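Local coordinates for poly-beta-1,6-N-acetyl-D-glucosamine export protein (Escherichia coli, PDB 4Y25), which exports the biofilm adhesin poly-beta-1,6-N-acetyl-D-glucosamine across the outer membrane through its C-terminal beta-barrel domain, the part described here, at residues N263-D267 and M293-F297. Residues are numbered along the deposited sequence; the frame is centred on the assembly and turned at random.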
loop_
_atom_site.group_PDB
_atom_site.type_symbol
_atom_site.label_atom_id
_atom_site.label_comp_id
_atom_site.label_asym_id
_atom_site.label_seq_id
_atom_site.Cartn_x
_atom_site.Cartn_y
_atom_site.Cartn_z
ATOM N N ASN A 263 4.601 16.316 18.688
ATOM C CA ASN A 263 5.895 17.004 18.674
ATOM C C ASN A 263 6.773 16.684 17.468
ATOM O O ASN A 263 7.996 16.804 17.545
ATOM C CB ASN A 263 6.673 16.687 19.954
ATOM C CG ASN A 263 6.006 17.243 21.196
ATOM O OD1 ASN A 263 5.263 18.222 21.130
ATOM N ND2 ASN A 263 6.272 16.621 22.338
ATOM N N ASP A 264 6.146 16.280 16.365
ATOM C CA ASP A 264 6.857 15.896 15.144
ATOM C C ASP A 264 7.859 14.769 15.405
ATOM O O ASP A 264 8.816 14.586 14.656
ATOM C CB ASP A 264 7.566 17.107 14.531
ATOM C CG ASP A 264 6.706 18.358 14.550
ATOM O OD1 ASP A 264 5.464 18.228 14.525
ATOM O OD2 ASP A 264 7.272 19.471 14.589
ATOM N N VAL A 265 7.614 14.011 16.468
ATOM C CA VAL A 265 8.494 12.931 16.894
ATOM C C VAL A 265 7.690 11.635 17.010
ATOM O O VAL A 265 8.223 10.533 16.859
ATOM C CB VAL A 265 9.174 13.277 18.238
ATOM C CG1 VAL A 265 9.944 12.091 18.795
ATOM C CG2 VAL A 265 10.094 14.471 18.063
ATOM N N ILE A 266 6.392 11.781 17.257
ATOM C CA ILE A 266 5.485 10.643 17.320
ATOM C C ILE A 266 4.395 10.751 16.264
ATOM O O ILE A 266 3.680 11.751 16.206
ATOM C CB ILE A 266 4.805 10.526 18.697
ATOM C CG1 ILE A 266 5.841 10.496 19.823
ATOM C CG2 ILE A 266 3.912 9.295 18.741
ATOM C CD1 ILE A 266 6.707 9.265 19.824
ATOM N N ASP A 267 4.270 9.726 15.426
ATOM C CA ASP A 267 3.106 9.607 14.556
ATOM C C ASP A 267 2.564 8.185 14.592
ATOM O O ASP A 267 3.294 7.223 14.348
ATOM C CB ASP A 267 3.431 10.004 13.117
ATOM C CG ASP A 267 2.218 9.917 12.206
ATOM O OD1 ASP A 267 1.967 8.828 11.642
ATOM O OD2 ASP A 267 1.506 10.933 12.067
ATOM N N MET A 293 3.303 3.170 12.881
ATOM C CA MET A 293 3.894 4.101 13.828
ATOM C C MET A 293 5.249 4.565 13.332
ATOM O O MET A 293 6.042 3.770 12.829
ATOM C CB MET A 293 4.033 3.465 15.212
ATOM C CG MET A 293 2.723 3.267 15.953
ATOM S SD MET A 293 2.967 2.525 17.578
ATOM C CE MET A 293 3.578 0.904 17.121
ATOM N N THR A 294 5.506 5.860 13.461
ATOM C CA THR A 294 6.813 6.400 13.126
ATOM C C THR A 294 7.359 7.179 14.313
ATOM O O THR A 294 6.683 8.051 14.861
ATOM C CB THR A 294 6.769 7.312 11.879
ATOM O OG1 THR A 294 6.152 8.561 12.212
ATOM C CG2 THR A 294 5.993 6.644 10.750
ATOM N N PHE A 295 8.581 6.847 14.716
ATOM C CA PHE A 295 9.237 7.543 15.813
ATOM C C PHE A 295 10.556 8.134 15.343
ATOM O O PHE A 295 11.148 7.657 14.377
ATOM C CB PHE A 295 9.471 6.598 16.989
ATOM C CG PHE A 295 8.263 5.798 17.370
ATOM C CD1 PHE A 295 7.166 6.412 17.944
ATOM C CD2 PHE A 295 8.226 4.431 17.155
ATOM C CE1 PHE A 295 6.050 5.680 18.296
ATOM C CE2 PHE A 295 7.113 3.692 17.504
ATOM C CZ PHE A 295 6.023 4.318 18.076
ATOM N N ARG A 296 11.007 9.181 16.025
ATOM C CA ARG A 296 12.290 9.800 15.718
ATOM C C ARG A 296 13.097 9.933 16.998
ATOM O O ARG A 296 12.560 10.319 18.032
ATOM C CB ARG A 296 12.088 11.155 15.044
ATOM C CG ARG A 296 11.127 11.098 13.867
ATOM C CD ARG A 296 11.065 12.409 13.112
ATOM N NE ARG A 296 12.327 12.722 12.448
ATOM C CZ ARG A 296 12.690 12.230 11.267
ATOM N NH1 ARG A 296 11.891 11.391 10.623
ATOM N NH2 ARG A 296 13.853 12.572 10.731
ATOM N N PHE A 297 14.385 9.613 16.932
ATOM C CA PHE A 297 15.155 9.410 18.152
ATOM C C PHE A 297 16.665 9.515 17.975
ATOM O O PHE A 297 17.168 10.184 17.076
ATOM C CB PHE A 297 14.822 8.035 18.738
ATOM C CG PHE A 297 15.255 6.889 17.863
ATOM C CD1 PHE A 297 14.504 6.523 16.761
ATOM C CD2 PHE A 297 16.414 6.181 18.142
ATOM C CE1 PHE A 297 14.905 5.478 15.952
ATOM C CE2 PHE A 297 16.824 5.144 17.339
ATOM C CZ PHE A 297 16.068 4.787 16.243
#
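Asp267 and Thr294 form an antiparallel hydrogen-bonded pair where strand 266-278 begins and its hairpin partner, strand 283-297, nears its end. Asp267 N donates to Thr294 O at 3.0 Å, and Thr294 N returns a bond to Asp267 O at 2.7 Å; both are nearly straight. A third backbone bond, from Arg296 N to Val265 O, is weak and bent (133°). Val265 O also receives the CA-H of Phe295, just as Asp267 O receives that of Met293. Val265 and Ile266 form a classic beta bulge against the end of strand 247-262.

Apolar packing joins Ile266 and Phe295, a non-hydrogen-bonded pair. CD1 of Ile266 meets the ring at its edge, near the ring plane, 3.4 Å from Phe295 CD1. Past the bridges, CG1 of Val265, anti to its own backbone N (chi1 172°), approaches Arg296 O.

On the face carrying Asp267 and Thr294, the two side chains run alongside each other, with Thr294 OG1 3.2 Å from Asp267 CB. The Asp267 carboxylate forms a salt bridge with Arg259, while Arg296, whose CD passes Asp264 O, pairs with Glu9 on strand 8-20. The contact is therefore held mainly by backbone bonds, while its charged ends tie the hairpin to strands flanking it, including the first strand at the barrel closure.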